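Local atomic coordinates of O-methyltransferase family 3 (Niastella koreensis GR20-10, PDB entry 7CVX), a protein that transfers a methyl group from S-adenosyl-L-methionine to catechol-like compounds in a magnesium-dependent reaction and methylates protocatechuic acid at the meta and para positions equally. Residues I5-D10 / V207-Y212; G35-S40 / G65-Y70; I61-T66 / G83-L88. All coordinates share one frame; numbering follows the deposited sequence.

Interaction 1 of 3, residues I5-D10 / V207-Y212; sequences IFESVD and VGVKEY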
loop_
_atom_site.group_PDB
_atom_site.type_symbol
_atom_site.label_atom_id
_atom_site.label_comp_id
_atom_site.label_asym_id
_atom_site.label_seq_id
_atom_site.Cartn_x
_atom_site.Cartn_y
_atom_site.Cartn_z
ATOM N N ILE B 5 12.244 2.792 17.899
ATOM C CA ILE B 5 10.976 2.016 17.937
ATOM C C ILE B 5 10.635 1.533 16.514
ATOM O O ILE B 5 10.254 0.357 16.360
ATOM C CB ILE B 5 9.821 2.807 18.580
ATOM C CG1 ILE B 5 8.602 1.913 18.764
ATOM C CG2 ILE B 5 9.468 4.059 17.800
ATOM C CD1 ILE B 5 8.839 0.744 19.681
ATOM N N PHE B 6 10.845 2.366 15.503
ATOM C CA PHE B 6 10.462 2.011 14.112
ATOM C C PHE B 6 11.343 0.873 13.612
ATOM O O PHE B 6 10.860 -0.057 12.916
ATOM C CB PHE B 6 10.543 3.240 13.213
ATOM C CG PHE B 6 9.702 4.385 13.682
ATOM C CD1 PHE B 6 8.344 4.250 13.883
ATOM C CD2 PHE B 6 10.266 5.631 13.887
ATOM C CE1 PHE B 6 7.562 5.321 14.278
ATOM C CE2 PHE B 6 9.487 6.706 14.269
ATOM C CZ PHE B 6 8.132 6.555 14.466
ATOM N N GLU B 7 12.616 0.909 13.983
ATOM C CA GLU B 7 13.577 -0.142 13.594
ATOM C C GLU B 7 13.152 -1.461 14.250
ATOM O O GLU B 7 13.077 -2.469 13.579
ATOM C CB GLU B 7 14.944 0.323 14.055
ATOM C CG GLU B 7 16.087 -0.497 13.503
ATOM C CD GLU B 7 17.403 0.266 13.592
ATOM O OE1 GLU B 7 18.467 -0.399 13.596
ATOM O OE2 GLU B 7 17.353 1.525 13.692
ATOM N N SER B 8 12.815 -1.428 15.540
ATOM C CA SER B 8 12.449 -2.638 16.312
ATOM C C SER B 8 11.174 -3.238 15.744
ATOM O O SER B 8 11.087 -4.456 15.617
ATOM C CB SER B 8 12.360 -2.340 17.777
ATOM O OG SER B 8 13.628 -1.926 18.238
ATOM N N VAL B 9 10.201 -2.391 15.420
ATOM C CA VAL B 9 8.932 -2.862 14.813
ATOM C C VAL B 9 9.215 -3.428 13.416
ATOM O O VAL B 9 8.697 -4.471 13.055
ATOM C CB VAL B 9 7.891 -1.738 14.832
ATOM C CG1 VAL B 9 6.676 -2.151 14.036
ATOM C CG2 VAL B 9 7.536 -1.369 16.270
ATOM N N ASP B 10 10.093 -2.812 12.639
ATOM C CA ASP B 10 10.384 -3.333 11.279
ATOM C C ASP B 10 10.944 -4.760 11.403
ATOM O O ASP B 10 10.569 -5.638 10.571
ATOM C CB ASP B 10 11.325 -2.381 10.516
ATOM C CG ASP B 10 11.075 -2.191 9.018
ATOM O OD1 ASP B 10 9.944 -2.456 8.551
ATOM O OD2 ASP B 10 11.997 -1.688 8.330
ATOM N N VAL B 207 8.163 4.404 7.644
ATOM C CA VAL B 207 9.156 4.324 8.732
ATOM C C VAL B 207 9.590 2.859 8.838
ATOM O O VAL B 207 8.898 1.936 8.345
ATOM C CB VAL B 207 8.561 4.894 10.038
ATOM C CG1 VAL B 207 8.265 6.387 9.957
ATOM C CG2 VAL B 207 7.338 4.133 10.512
ATOM N N GLY B 208 10.735 2.641 9.457
ATOM C CA GLY B 208 11.253 1.294 9.714
ATOM C C GLY B 208 12.749 1.371 9.888
ATOM O O GLY B 208 13.203 2.295 10.603
ATOM N N VAL B 209 13.484 0.456 9.260
ATOM C CA VAL B 209 14.967 0.361 9.408
ATOM C C VAL B 209 15.635 1.539 8.691
ATOM O O VAL B 209 16.723 1.930 9.159
ATOM C CB VAL B 209 15.522 -0.987 8.913
ATOM C CG1 VAL B 209 15.046 -2.109 9.810
ATOM C CG2 VAL B 209 15.194 -1.313 7.465
ATOM N N LYS B 210 15.040 2.058 7.598
ATOM C CA LYS B 210 15.622 3.147 6.797
ATOM C C LYS B 210 15.138 4.477 7.362
ATOM O O LYS B 210 14.174 4.486 8.148
ATOM C CB LYS B 210 15.301 2.964 5.308
ATOM C CG LYS B 210 15.758 1.626 4.737
ATOM C CD LYS B 210 16.242 1.677 3.306
ATOM C CE LYS B 210 15.423 2.569 2.409
ATOM N NZ LYS B 210 15.964 2.632 1.034
ATOM N N GLU B 211 15.788 5.535 6.925
ATOM C CA GLU B 211 15.383 6.892 7.299
ATOM C C GLU B 211 13.936 7.143 6.869
ATOM O O GLU B 211 13.556 6.730 5.794
ATOM C CB GLU B 211 16.301 7.897 6.613
ATOM C CG GLU B 211 16.025 9.323 7.052
ATOM C CD GLU B 211 16.980 10.329 6.450
ATOM O OE1 GLU B 211 16.704 10.838 5.354
ATOM O OE2 GLU B 211 18.005 10.539 7.061
ATOM N N TYR B 212 13.204 7.838 7.733
ATOM C CA TYR B 212 11.818 8.301 7.508
ATOM C C TYR B 212 11.705 8.854 6.086
ATOM O O TYR B 212 12.435 9.713 5.705
ATOM C CB TYR B 212 11.494 9.348 8.571
ATOM C CG TYR B 212 10.246 10.165 8.370
ATOM C CD1 TYR B 212 9.072 9.593 7.945
ATOM C CD2 TYR B 212 10.236 11.510 8.661
ATOM C CE1 TYR B 212 7.927 10.340 7.766
ATOM C CE2 TYR B 212 9.113 12.276 8.466
ATOM C CZ TYR B 212 7.950 11.697 8.019
ATOM O OH TYR B 212 6.839 12.452 7.879
#
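Val-207 lays its CB over one face of the Phe-6 ring, a CH-pi contact 4.1 Å from CB to the ring centroid and 22° off the normal. This is where the N-terminal helix 4-17 meets the hairpin connection between strands 199-206 and 213-220. With Phe-6 CG anti to the carbonyl carbon (chi1 -57°), the ring is turned to Val-207, whose CG2 comes to 3.5 Å from Phe-6 CD1; Ile-5 CG2 lies over the opposite face, and Tyr-212 of the second subunit meets the ring edge-to-face, so the contact is itself part of the dimer interface. Gly-208 brings its backbone up to the helix: its CA is 3.5 Å from Phe-6 O in a CA-H...O contact and 3.4 Å from Asp-10 OD2. A CB here would clash with OD2 and press on Val-207 O. At Val-209 the backbone N donates to Asp-10 OD2, and Asn-44 holds the other carboxylate oxygen. An alanine in place of Asp-10 is likely to leave the Val-209 N-H and the Asn-44 amide without their shared acceptor. Both Val-209 methyls lie close to OD2, and Val-209 N, 2.8 Å from Asp-10 OD2, comes from 38° above the carboxylate plane.

Interaction 2 of 3, residues G35-S40 / G65-Y70; sequences GMPAIS and GTLAGY. With SAH (S-adenosyl-L-homocysteine), chain F; DHB (3,4-dihydroxybenzoic acid), chain G.
Leu-67 is the main bump of this contact, and the loop 35-40 curls around it. Its CG stands anti to the backbone N (chi1 -167°), which carries it to the loop, and chi2 (67°) parts the two methyls into different hollows. CD1 lies against the ring of Pro-37, 3.7 Å from Pro-37 CG, the two side chains running past one another head to tail. CD2 enters the bend of the loop, where Pro-37 O, Ile-39 CG1 and the backbone N of Ser-40 surround it; the closest of these, Pro-37 O, is 3.5 Å from CD2. Met-36 reaches round from another side: its chain bends at the last torsion (chi3 58°) and brings CE to 3.5 Å from Leu-67 C, with Ala-68 CB beside it. Val-97 and His-94 of helix 92-104 also pack on Met-36.

The segment 65-70 is the glycine-rich loop after the first strand of the class I methyltransferase fold, with a type II' turn from Thr-66 to Gly-69 and Gly-69 as N-cap of helix 70-76. Together the two loops line the cofactor pocket. S-adenosyl-L-homocysteine donates from its amino N to Gly-65 O over 2.9 Å, and its O3' takes a weak bond from Leu-67 N, which is shared with the carboxylate of Glu-89.

Further along, Ser-40 faces the base of the Tyr-70 side chain, its OG 3.6 Å from Tyr-70 CB, while the tyrosine hydroxyl is hydrogen-bonded to Glu-20. The cofactor carboxylate sits next to both residues. On the substrate side, Pro-37 CG touches ring atom C1 of 3,4-dihydroxybenzoic acid at 3.7 Å, and Ile-39 CD1 projects to 3.4 Å from its O4.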
loop_
_atom_site.group_PDB
_atom_site.type_symbol
_atom_site.label_atom_id
_atom_site.label_comp_id
_atom_site.label_asym_id
_atom_site.label_seq_id
_atom_site.Cartn_x
_atom_site.Cartn_y
_atom_site.Cartn_z
ATOM N N GLY B 35 31.299 -0.664 -3.739
ATOM C CA GLY B 35 31.285 0.768 -3.350
ATOM C C GLY B 35 29.933 1.423 -3.643
ATOM O O GLY B 35 29.846 2.638 -3.791
ATOM N N MET B 36 28.876 0.622 -3.695
ATOM C CA MET B 36 27.510 1.072 -4.019
ATOM C C MET B 36 26.795 1.454 -2.712
ATOM O O MET B 36 27.064 0.931 -1.625
ATOM C CB MET B 36 26.787 -0.036 -4.781
ATOM C CG MET B 36 27.448 -0.355 -6.125
ATOM S SD MET B 36 26.799 -1.841 -6.915
ATOM C CE MET B 36 25.048 -1.469 -7.081
ATOM N N PRO B 37 25.869 2.426 -2.810
ATOM C CA PRO B 37 25.097 2.895 -1.669
ATOM C C PRO B 37 24.140 1.809 -1.166
ATOM O O PRO B 37 23.513 1.113 -1.981
ATOM C CB PRO B 37 24.332 4.087 -2.259
ATOM C CG PRO B 37 24.200 3.785 -3.734
ATOM C CD PRO B 37 25.518 3.125 -4.066
ATOM N N ALA B 38 24.012 1.703 0.156
ATOM C CA ALA B 38 23.114 0.746 0.825
ATOM C C ALA B 38 21.714 1.354 0.888
ATOM O O ALA B 38 21.198 1.604 1.994
ATOM C CB ALA B 38 23.682 0.408 2.178
ATOM N N ILE B 39 21.126 1.619 -0.276
ATOM C CA ILE B 39 19.883 2.419 -0.394
ATOM C C ILE B 39 18.797 1.591 -1.095
ATOM O O ILE B 39 17.768 2.192 -1.428
ATOM C CB ILE B 39 20.143 3.751 -1.116
ATOM C CG1 ILE B 39 20.615 3.600 -2.572
ATOM C CG2 ILE B 39 21.077 4.605 -0.291
ATOM C CD1 ILE B 39 20.791 4.928 -3.300
ATOM N N SER B 40 18.942 0.259 -1.267
ATOM C CA SER B 40 17.817 -0.580 -1.755
ATOM C C SER B 40 16.561 -0.368 -0.891
ATOM O O SER B 40 16.679 -0.018 0.290
ATOM C CB SER B 40 18.139 -2.074 -1.777
ATOM O OG SER B 40 19.508 -2.314 -2.137
ATOM N N GLY B 65 16.105 2.652 -12.190
ATOM C CA GLY B 65 17.089 2.684 -11.093
ATOM C C GLY B 65 17.268 1.299 -10.519
ATOM O O GLY B 65 16.445 0.889 -9.685
ATOM N N THR B 66 18.235 0.552 -11.037
ATOM C CA THR B 66 18.415 -0.876 -10.699
ATOM C C THR B 66 19.245 -1.042 -9.420
ATOM O O THR B 66 18.893 -1.941 -8.597
ATOM C CB THR B 66 19.061 -1.651 -11.848
ATOM O OG1 THR B 66 18.435 -1.247 -13.075
ATOM C CG2 THR B 66 18.918 -3.144 -11.623
ATOM N N LEU B 67 20.289 -0.232 -9.234
ATOM C CA LEU B 67 21.324 -0.473 -8.213
ATOM C C LEU B 67 21.769 -1.931 -8.326
ATOM O O LEU B 67 22.220 -2.285 -9.413
ATOM C CB LEU B 67 20.770 -0.050 -6.848
ATOM C CG LEU B 67 21.776 0.073 -5.716
ATOM C CD1 LEU B 67 22.737 1.225 -5.948
ATOM C CD2 LEU B 67 21.067 0.315 -4.381
ATOM N N ALA B 68 21.575 -2.769 -7.311
ATOM C CA ALA B 68 22.138 -4.129 -7.257
ATOM C C ALA B 68 21.032 -5.119 -7.614
ATOM O O ALA B 68 21.267 -6.315 -7.565
ATOM C CB ALA B 68 22.772 -4.380 -5.910
ATOM N N GLY B 69 19.850 -4.611 -8.001
ATOM C CA GLY B 69 18.708 -5.462 -8.366
ATOM C C GLY B 69 17.910 -5.977 -7.176
ATOM O O GLY B 69 17.128 -6.896 -7.368
ATOM N N TYR B 70 18.107 -5.452 -5.970
ATOM C CA TYR B 70 17.303 -5.898 -4.797
ATOM C C TYR B 70 15.785 -5.706 -5.042
ATOM O O TYR B 70 15.022 -6.674 -4.965
ATOM C CB TYR B 70 17.877 -5.231 -3.543
ATOM C CG TYR B 70 17.290 -5.798 -2.282
ATOM C CD1 TYR B 70 16.121 -5.287 -1.781
ATOM C CD2 TYR B 70 17.876 -6.849 -1.615
ATOM C CE1 TYR B 70 15.551 -5.813 -0.635
ATOM C CE2 TYR B 70 17.304 -7.421 -0.498
ATOM C CZ TYR B 70 16.111 -6.918 -0.017
ATOM O OH TYR B 70 15.481 -7.415 1.087
HETATM N N SAH F . 15.518 0.419 -7.009
HETATM C CA SAH F . 16.757 -0.021 -6.310
HETATM C CB SAH F . 17.541 1.186 -5.797
HETATM C CG SAH F . 17.850 2.200 -6.896
HETATM S SD SAH F . 19.042 3.408 -6.283
HETATM C C SAH F . 16.417 -0.892 -5.100
HETATM O O SAH F . 15.596 -0.478 -4.261
HETATM O OXT SAH F . 17.025 -1.979 -4.956
HETATM C "C5'" SAH F . 19.098 4.581 -7.666
HETATM C "C4'" SAH F . 19.796 4.071 -8.887
HETATM O "O4'" SAH F . 19.517 4.959 -9.984
HETATM C "C3'" SAH F . 21.322 3.931 -8.812
HETATM O "O3'" SAH F . 21.693 2.617 -9.220
HETATM C "C2'" SAH F . 21.811 4.979 -9.823
HETATM O "O2'" SAH F . 23.019 4.625 -10.437
HETATM C "C1'" SAH F . 20.641 5.006 -10.808
HETATM N N9 SAH F . 20.549 6.231 -11.583
HETATM C C8 SAH F . 20.963 7.501 -11.238
HETATM N N7 SAH F . 20.747 8.387 -12.203
HETATM C C5 SAH F . 20.127 7.638 -13.201
HETATM C C6 SAH F . 19.654 7.966 -14.487
HETATM N N6 SAH F . 19.712 9.192 -14.981
HETATM N N1 SAH F . 19.143 6.976 -15.260
HETATM C C2 SAH F . 19.102 5.732 -14.767
HETATM N N3 SAH F . 19.493 5.308 -13.562
HETATM C C4 SAH F . 20.029 6.312 -12.840
HETATM C C1 DHB G . 25.104 6.850 -5.590
HETATM C C2 DHB G . 23.983 6.598 -6.398
HETATM C C3 DHB G . 22.720 7.034 -5.974
HETATM O O3 DHB G . 21.616 6.826 -6.749
HETATM C C4 DHB G . 22.587 7.735 -4.766
HETATM O O4 DHB G . 21.359 8.162 -4.331
HETATM C C5 DHB G . 23.705 7.967 -3.974
HETATM C C6 DHB G . 24.951 7.530 -4.391
HETATM C C DHB G . 26.456 6.368 -5.977
HETATM O O1 DHB G . 27.411 6.666 -5.201
HETATM O O2 DHB G . 26.560 5.683 -7.022
#

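Interaction 3 of 3, residues I61-T66 / G83-L88; sequences ILELGT and GRLITL. With SAH (S-adenosyl-L-homocysteine), chain F.
Glu-63 and Thr-87 run out together from neighbouring parallel strands of the Rossmann-like sheet. From CB, 3.6 Å from Thr-87 OG1, the glutamate continues extended, its CG anti to the backbone N (chi1 173°); CG and CD both stay 3.5 Å from Thr-87 OG1. At the tip, OE2 accepts the Thr-87 proton through its anti lone pair, with 2.6 Å between Glu-63 OE2 and Thr-87 OG1; Thr-72 also bonds OE2. The other oxygen, OE1, is held by Ser-71, a cofactor-binding residue, and stands 3.8 Å from the amino N of S-adenosyl-L-homocysteine. Thr-66 OG1 comes to 2.7 Å from Thr-87 OG1, extending the polar cluster to the cofactor loop.

The backbones pair in parallel register from Ile-61 with Leu-85 to Leu-64 with Leu-88, and Gly-65 N continues the bonding to Leu-88 O at 2.8 Å. On the other face Leu-64 CD2 presses on Leu-88 CD1 at 3.4 Å, a close fit for two methyl groups. Helix 70-76 packs against the Glu-63 and Leu-85 face, helix 118-128 against the Leu-62, Leu-64 and Leu-88 face, and strands 133-138 and 111-115 flank the pair.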
loop_
_atom_site.group_PDB
_atom_site.type_symbol
_atom_site.label_atom_id
_atom_site.label_comp_id
_atom_site.label_asym_id
_atom_site.label_seq_id
_atom_site.Cartn_x
_atom_site.Cartn_y
_atom_site.Cartn_z
ATOM N N ILE B 61 6.618 -5.304 -16.163
ATOM C CA ILE B 61 7.027 -4.252 -15.181
ATOM C C ILE B 61 8.180 -3.430 -15.747
ATOM O O ILE B 61 9.113 -4.018 -16.374
ATOM C CB ILE B 61 7.368 -4.881 -13.830
ATOM C CG1 ILE B 61 6.159 -5.647 -13.299
ATOM C CG2 ILE B 61 7.855 -3.814 -12.829
ATOM C CD1 ILE B 61 6.415 -6.392 -12.004
ATOM N N LEU B 62 8.145 -2.124 -15.480
ATOM C CA LEU B 62 9.256 -1.207 -15.808
ATOM C C LEU B 62 9.830 -0.649 -14.507
ATOM O O LEU B 62 9.037 -0.188 -13.673
ATOM C CB LEU B 62 8.750 -0.096 -16.734
ATOM C CG LEU B 62 9.792 0.969 -17.068
ATOM C CD1 LEU B 62 10.976 0.374 -17.819
ATOM C CD2 LEU B 62 9.079 2.072 -17.857
ATOM N N GLU B 63 11.149 -0.709 -14.333
ATOM C CA GLU B 63 11.829 -0.116 -13.168
ATOM C C GLU B 63 12.901 0.866 -13.621
ATOM O O GLU B 63 13.664 0.544 -14.570
ATOM C CB GLU B 63 12.417 -1.211 -12.281
ATOM C CG GLU B 63 13.272 -0.682 -11.156
ATOM C CD GLU B 63 13.895 -1.797 -10.331
ATOM O OE1 GLU B 63 13.531 -1.929 -9.166
ATOM O OE2 GLU B 63 14.715 -2.573 -10.879
ATOM N N LEU B 64 12.868 2.076 -13.068
ATOM C CA LEU B 64 13.936 3.086 -13.280
ATOM C C LEU B 64 14.847 3.057 -12.054
ATOM O O LEU B 64 14.336 3.400 -10.988
ATOM C CB LEU B 64 13.334 4.480 -13.415
ATOM C CG LEU B 64 12.296 4.652 -14.516
ATOM C CD1 LEU B 64 12.247 6.088 -14.961
ATOM C CD2 LEU B 64 12.540 3.756 -15.688
ATOM N N GLY B 65 16.105 2.652 -12.190
ATOM C CA GLY B 65 17.089 2.684 -11.093
ATOM C C GLY B 65 17.268 1.299 -10.519
ATOM O O GLY B 65 16.445 0.889 -9.685
ATOM N N THR B 66 18.235 0.552 -11.037
ATOM C CA THR B 66 18.415 -0.876 -10.699
ATOM C C THR B 66 19.245 -1.042 -9.420
ATOM O O THR B 66 18.893 -1.941 -8.597
ATOM C CB THR B 66 19.061 -1.651 -11.848
ATOM O OG1 THR B 66 18.435 -1.247 -13.075
ATOM C CG2 THR B 66 18.918 -3.144 -11.623
ATOM N N GLY B 83 6.385 -13.570 -17.912
ATOM C CA GLY B 83 6.422 -12.150 -17.513
ATOM C C GLY B 83 7.792 -11.559 -17.761
ATOM O O GLY B 83 8.756 -12.320 -17.766
ATOM N N ARG B 84 7.866 -10.245 -17.920
ATOM C CA ARG B 84 9.143 -9.551 -18.153
ATOM C C ARG B 84 9.208 -8.279 -17.331
ATOM O O ARG B 84 8.176 -7.596 -17.115
ATOM C CB ARG B 84 9.297 -9.211 -19.629
ATOM C CG ARG B 84 9.264 -10.437 -20.533
ATOM C CD ARG B 84 10.547 -11.258 -20.408
ATOM N NE ARG B 84 10.544 -12.437 -21.267
ATOM C CZ ARG B 84 10.135 -13.671 -20.933
ATOM N NH1 ARG B 84 10.228 -14.651 -21.826
ATOM N NH2 ARG B 84 9.643 -13.938 -19.734
ATOM N N LEU B 85 10.405 -7.992 -16.864
ATOM C CA LEU B 85 10.694 -6.766 -16.125
ATOM C C LEU B 85 11.850 -6.117 -16.851
ATOM O O LEU B 85 12.843 -6.838 -17.092
ATOM C CB LEU B 85 11.099 -7.084 -14.689
ATOM C CG LEU B 85 11.200 -5.893 -13.744
ATOM C CD1 LEU B 85 10.757 -6.273 -12.349
ATOM C CD2 LEU B 85 12.625 -5.362 -13.714
ATOM N N ILE B 86 11.684 -4.865 -17.234
ATOM C CA ILE B 86 12.775 -4.058 -17.840
ATOM C C ILE B 86 13.265 -3.092 -16.770
ATOM O O ILE B 86 12.404 -2.393 -16.193
ATOM C CB ILE B 86 12.346 -3.322 -19.115
ATOM C CG1 ILE B 86 11.935 -4.290 -20.216
ATOM C CG2 ILE B 86 13.450 -2.391 -19.598
ATOM C CD1 ILE B 86 11.378 -3.585 -21.418
ATOM N N THR B 87 14.564 -3.059 -16.495
ATOM C CA THR B 87 15.074 -2.161 -15.440
ATOM C C THR B 87 16.177 -1.304 -16.062
ATOM O O THR B 87 16.928 -1.847 -16.866
ATOM C CB THR B 87 15.454 -2.930 -14.169
ATOM O OG1 THR B 87 15.838 -1.968 -13.180
ATOM C CG2 THR B 87 16.488 -3.998 -14.436
ATOM N N LEU B 88 16.156 0.002 -15.776
ATOM C CA LEU B 88 17.058 1.005 -16.396
ATOM C C LEU B 88 18.110 1.410 -15.372
ATOM O O LEU B 88 17.754 1.724 -14.231
ATOM C CB LEU B 88 16.255 2.225 -16.842
ATOM C CG LEU B 88 15.027 1.939 -17.717
ATOM C CD1 LEU B 88 14.519 3.216 -18.344
ATOM C CD2 LEU B 88 15.299 0.903 -18.774
HETATM N N SAH F . 15.518 0.419 -7.009
HETATM C CA SAH F . 16.757 -0.021 -6.310
HETATM C CB SAH F . 17.541 1.186 -5.797
HETATM C CG SAH F . 17.850 2.200 -6.896
HETATM S SD SAH F . 19.042 3.408 -6.283
HETATM C C SAH F . 16.417 -0.892 -5.100
HETATM O O SAH F . 15.596 -0.478 -4.261
HETATM O OXT SAH F . 17.025 -1.979 -4.956
HETATM C "C5'" SAH F . 19.098 4.581 -7.666
HETATM C "C4'" SAH F . 19.796 4.071 -8.887
HETATM O "O4'" SAH F . 19.517 4.959 -9.984
HETATM C "C3'" SAH F . 21.322 3.931 -8.812
HETATM O "O3'" SAH F . 21.693 2.617 -9.220
HETATM C "C2'" SAH F . 21.811 4.979 -9.823
HETATM O "O2'" SAH F . 23.019 4.625 -10.437
HETATM C "C1'" SAH F . 20.641 5.006 -10.808
HETATM N N9 SAH F . 20.549 6.231 -11.583
HETATM C C8 SAH F . 20.963 7.501 -11.238
HETATM N N7 SAH F . 20.747 8.387 -12.203
HETATM C C5 SAH F . 20.127 7.638 -13.201
HETATM C C6 SAH F . 19.654 7.966 -14.487
HETATM N N6 SAH F . 19.712 9.192 -14.981
HETATM N N1 SAH F . 19.143 6.976 -15.260
HETATM C C2 SAH F . 19.102 5.732 -14.767
HETATM N N3 SAH F . 19.493 5.308 -13.562
HETATM C C4 SAH F . 20.029 6.312 -12.840
#

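Overall arrangement
Interactions 2 and 3 are nested within the long loop closed by interaction 1, which joins the N-terminal helix to the connection before the last strand. Interactions 2 and 3 share Gly-65 and Thr-66, with centres about 14 Å apart: strand 60-64, paired with 84-89, runs into the loop that holds the cofactor, and both contacts touch S-adenosyl-L-homocysteine. Interaction 1 is about 19 Å from interaction 2, centre to centre, yet the two meet where Lys-210 NZ reaches Ser-40 O. Interactions 1 and 3 have their centres about 27 Å apart, on opposite sides of the chain's centre. The cofactor loops thus sit between the central sheet and a contact at the dimer interface.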